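Local coordinates for protein ADP-dependent (S)-NAD(P)H-hydrate dehydratase (Streptococcus mutans, PDB 3BGK) that probably catalyses the ADP-dependent dehydration of the S form of hydrated NAD(P)H, repairing this damaged cofactor, at residues Pro133-Asp138 against Asp161-Asn166; Thr143-Val148 against Asn166-Arg171. All blocks are in the same frame, centred on the assembly; numbering follows the deposited sequence.

Chain order puts strand 128-131 first, then the loop 133-138, helix 139-151, strand 157-161 and helix 163-170. Contact 1 closes a loop of 22 residues, bringing 133-138 back against 161-166, the end of the next strand and the first turn of its helix. Contact 2 starts later, at 143-148, and ends later, at 166-171, so the two closures cross rather than nest. N166 belongs to both. Their centres lie 9 Å apart, and L167 of contact 2 carries one into the other: its CD2 packs on L135 CD2 at 3.8 Å. Together they tie two successive strand-helix units of the central sheet side by side.

Contact 1: Pro133-Asp138 against Asp161-Asn166; sequences PGLAED and DGSAIN
The hydroxyl of S163 reaches across to the backbone of 133-138 and donates a hydrogen bond to A136 O, with OG 3.0 Å from the oxygen. It comes from above the carbonyl plane, 44° out of it. S163 OG sits between its own backbone N and carbonyl carbon (chi1 79°), and from there it also lies 3.6 Å from L135 CB. Beyond that carbon, L135 CD2 packs on A164 CB at 3.9 Å. On the outer side the extended E137 side chain crosses N166 at about a right angle; N166 ND2 gives a weak bond to E137 OE2, 2.9 Å long but bent to 127° at the hydrogen. At the inner end D161 OD2 rests 3.7 Å from P133 CB. The other oxygen, D161 OD1, is held by T184 OG1 and in a salt bridge with K222, a predicted AMP-binding residue, which fixes the carboxylate beside the proline. P133 also touches D251, and G134, like D251, is predicted to bind the hydrated cofactor. The pairing of a loop after one parallel strand with the helix start after its neighbour lies at the C-terminal ends of the parallel strands, where ribokinase-like alpha/beta folds place their active sites.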
# COMPACT_ATOMS: atom_id res chain seq x y z
N PRO A 133 22.45 -0.64 -2.80
CA PRO A 133 21.33 -0.08 -3.56
C PRO A 133 20.71 1.13 -2.85
O PRO A 133 20.12 0.99 -1.78
CB PRO A 133 20.33 -1.26 -3.66
CG PRO A 133 20.72 -2.21 -2.59
CD PRO A 133 22.18 -2.01 -2.31
N GLY A 134 20.88 2.30 -3.45
CA GLY A 134 20.39 3.54 -2.87
C GLY A 134 21.18 4.06 -1.69
O GLY A 134 20.72 4.96 -0.97
N LEU A 135 22.38 3.51 -1.48
CA LEU A 135 23.24 3.92 -0.37
C LEU A 135 23.65 5.39 -0.47
O LEU A 135 23.84 6.06 0.55
CB LEU A 135 24.49 3.02 -0.31
CG LEU A 135 25.48 3.13 0.86
CD1 LEU A 135 24.83 2.80 2.20
CD2 LEU A 135 26.69 2.24 0.64
N ALA A 136 23.78 5.88 -1.70
CA ALA A 136 24.34 7.21 -1.99
C ALA A 136 25.82 7.30 -1.58
O ALA A 136 26.46 6.28 -1.30
CB ALA A 136 23.50 8.34 -1.37
N GLU A 137 26.36 8.52 -1.57
CA GLU A 137 27.80 8.72 -1.39
C GLU A 137 28.16 9.78 -0.35
O GLU A 137 29.34 10.09 -0.17
CB GLU A 137 28.47 9.02 -2.74
CG GLU A 137 28.61 7.79 -3.62
CD GLU A 137 29.11 8.10 -5.02
OE1 GLU A 137 30.23 8.65 -5.15
OE2 GLU A 137 28.39 7.76 -5.99
N ASP A 138 27.14 10.31 0.34
CA ASP A 138 27.34 11.33 1.38
C ASP A 138 28.11 10.81 2.60
O ASP A 138 28.62 9.68 2.59
CB ASP A 138 25.99 11.96 1.79
CG ASP A 138 25.00 10.94 2.35
OD1 ASP A 138 23.87 11.36 2.68
OD2 ASP A 138 25.34 9.74 2.46
N ASP A 161 26.96 -3.28 -4.30
CA ASP A 161 26.08 -2.89 -5.39
C ASP A 161 26.10 -1.39 -5.59
O ASP A 161 26.44 -0.64 -4.68
CB ASP A 161 24.66 -3.35 -5.09
CG ASP A 161 23.71 -3.09 -6.24
OD1 ASP A 161 23.75 -3.85 -7.23
OD2 ASP A 161 22.91 -2.13 -6.15
N GLY A 162 25.76 -0.96 -6.81
CA GLY A 162 25.56 0.45 -7.11
C GLY A 162 26.65 1.34 -6.56
O GLY A 162 27.83 1.07 -6.76
N SER A 163 26.25 2.39 -5.84
CA SER A 163 27.15 3.43 -5.35
C SER A 163 28.23 2.92 -4.39
O SER A 163 29.25 3.59 -4.19
CB SER A 163 26.36 4.57 -4.70
OG SER A 163 25.95 4.24 -3.39
N ALA A 164 28.00 1.75 -3.80
CA ALA A 164 29.01 1.14 -2.92
C ALA A 164 30.23 0.67 -3.70
O ALA A 164 31.29 0.46 -3.13
CB ALA A 164 28.40 0.01 -2.11
N ILE A 165 30.08 0.50 -5.02
CA ILE A 165 31.22 0.19 -5.89
C ILE A 165 32.16 1.39 -5.96
O ILE A 165 33.38 1.24 -5.86
CB ILE A 165 30.76 -0.24 -7.30
CG1 ILE A 165 29.95 -1.54 -7.25
CG2 ILE A 165 31.96 -0.39 -8.23
CD1 ILE A 165 30.77 -2.81 -6.99
N ASN A 166 31.58 2.59 -6.12
CA ASN A 166 32.34 3.85 -6.04
C ASN A 166 33.03 4.02 -4.68
O ASN A 166 34.16 4.51 -4.61
CB ASN A 166 31.43 5.06 -6.27
CG ASN A 166 30.55 4.91 -7.49
OD1 ASN A 166 30.99 4.47 -8.55
ND2 ASN A 166 29.29 5.31 -7.35

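Contact 2: Thr143-Val148 against Asn166-Arg171; sequences TTFDVV and NLLAKR
F145 swings its ring out toward helix 163-170 because CG stands anti to the backbone N (chi1 -176°), while R171, with CG lodged between its backbone N and carbonyl carbon and a bend at chi3, turns its guanidinium back toward helix 139-151. The phenyl ring carries most of the packing. L167 approaches over one face: CB lies 4.2 Å from the centroid, 29° off the ring normal, an off-centre CH-pi contact, and L167 CD2 continues back to F145 CB at 3.9 Å. F145 CZ reaches the backbone of the next residue, 3.7 Å from L168 CA. R171 closes the outer end, its CD 3.7 Å from F145 CE2, with the guanidinium and ring planes 53° apart. The side chains of D146 and R171 run past one another head to tail, and D146 OD1 stops 3.3 Å from R171 NE. That oxygen stands well out of the guanidinium plane, so this is a salt bridge of charges alone. W149, one turn further along helix 139-151, adds a cation-pi contact to R171 and a ring nearly parallel to that of F145, while M131 of strand 128-131 touches F145 from the sheet. Chemically, the two helices are packed through a buried ring and aliphatic carbons, with an ion pair on the partly exposed side, an attraction that depends on distance rather than on a directed N-H.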
# COMPACT_ATOMS: atom_id res chain seq x y z
N THR A 143 30.47 6.51 6.40
CA THR A 143 30.54 6.06 7.79
C THR A 143 30.03 4.62 7.87
O THR A 143 30.69 3.75 8.45
CB THR A 143 29.72 6.99 8.73
OG1 THR A 143 30.35 8.28 8.79
CG2 THR A 143 29.63 6.43 10.15
N THR A 144 28.88 4.38 7.24
CA THR A 144 28.26 3.07 7.16
C THR A 144 29.09 2.06 6.40
O THR A 144 29.25 0.92 6.86
CB THR A 144 26.89 3.15 6.50
OG1 THR A 144 26.10 4.13 7.18
CG2 THR A 144 26.19 1.80 6.56
N PHE A 145 29.60 2.45 5.23
CA PHE A 145 30.46 1.56 4.45
C PHE A 145 31.56 1.01 5.35
O PHE A 145 31.79 -0.20 5.39
CB PHE A 145 31.08 2.29 3.26
CG PHE A 145 31.90 1.39 2.37
CD1 PHE A 145 31.32 0.80 1.25
CD2 PHE A 145 33.23 1.14 2.64
CE1 PHE A 145 32.06 -0.04 0.42
CE2 PHE A 145 33.98 0.30 1.83
CZ PHE A 145 33.40 -0.28 0.72
N ASP A 146 32.20 1.92 6.09
CA ASP A 146 33.34 1.59 6.94
C ASP A 146 32.98 0.76 8.18
O ASP A 146 33.82 -0.00 8.66
CB ASP A 146 34.12 2.85 7.31
CG ASP A 146 34.88 3.44 6.13
OD1 ASP A 146 35.45 2.67 5.32
OD2 ASP A 146 34.92 4.68 6.01
N VAL A 147 31.76 0.92 8.68
CA VAL A 147 31.27 0.08 9.78
C VAL A 147 31.16 -1.36 9.29
O VAL A 147 31.77 -2.27 9.85
CB VAL A 147 29.90 0.56 10.34
CG1 VAL A 147 29.33 -0.44 11.35
CG2 VAL A 147 30.04 1.93 10.99
N VAL A 148 30.40 -1.53 8.20
CA VAL A 148 30.20 -2.82 7.55
C VAL A 148 31.53 -3.47 7.22
O VAL A 148 31.77 -4.61 7.60
CB VAL A 148 29.34 -2.66 6.27
CG1 VAL A 148 29.27 -3.97 5.48
CG2 VAL A 148 27.96 -2.17 6.63
N ASN A 166 31.58 2.59 -6.12
CA ASN A 166 32.34 3.85 -6.04
C ASN A 166 33.03 4.02 -4.68
O ASN A 166 34.16 4.51 -4.61
CB ASN A 166 31.43 5.06 -6.27
CG ASN A 166 30.55 4.91 -7.49
OD1 ASN A 166 30.99 4.47 -8.55
ND2 ASN A 166 29.29 5.31 -7.35
N LEU A 167 32.33 3.63 -3.62
CA LEU A 167 32.85 3.73 -2.25
C LEU A 167 34.00 2.76 -2.02
O LEU A 167 34.97 3.09 -1.34
CB LEU A 167 31.73 3.50 -1.23
CG LEU A 167 31.11 4.71 -0.54
CD1 LEU A 167 30.84 5.85 -1.50
CD2 LEU A 167 29.83 4.30 0.17
N LEU A 168 33.89 1.57 -2.60
CA LEU A 168 34.96 0.59 -2.57
C LEU A 168 36.17 1.09 -3.37
O LEU A 168 37.32 0.83 -2.99
CB LEU A 168 34.47 -0.76 -3.11
CG LEU A 168 35.46 -1.92 -3.28
CD1 LEU A 168 36.01 -2.39 -1.95
CD2 LEU A 168 34.82 -3.07 -4.04
N ALA A 169 35.90 1.84 -4.44
CA ALA A 169 36.94 2.37 -5.33
C ALA A 169 37.82 3.45 -4.70
O ALA A 169 39.03 3.49 -4.95
CB ALA A 169 36.31 2.88 -6.64
N LYS A 170 37.23 4.33 -3.90
CA LYS A 170 37.95 5.43 -3.25
C LYS A 170 39.06 4.94 -2.31
O LYS A 170 40.15 5.52 -2.26
CB LYS A 170 36.99 6.35 -2.50
N ARG A 171 38.77 3.87 -1.57
CA ARG A 171 39.74 3.26 -0.65
C ARG A 171 40.32 1.95 -1.22
O ARG A 171 40.15 1.68 -2.41
CB ARG A 171 39.10 3.04 0.73
CG ARG A 171 37.77 2.30 0.71
CD ARG A 171 37.04 2.38 2.05
NE ARG A 171 37.83 1.88 3.19
CZ ARG A 171 38.11 0.59 3.41
NH1 ARG A 171 37.68 -0.35 2.58
NH2 ARG A 171 38.83 0.25 4.47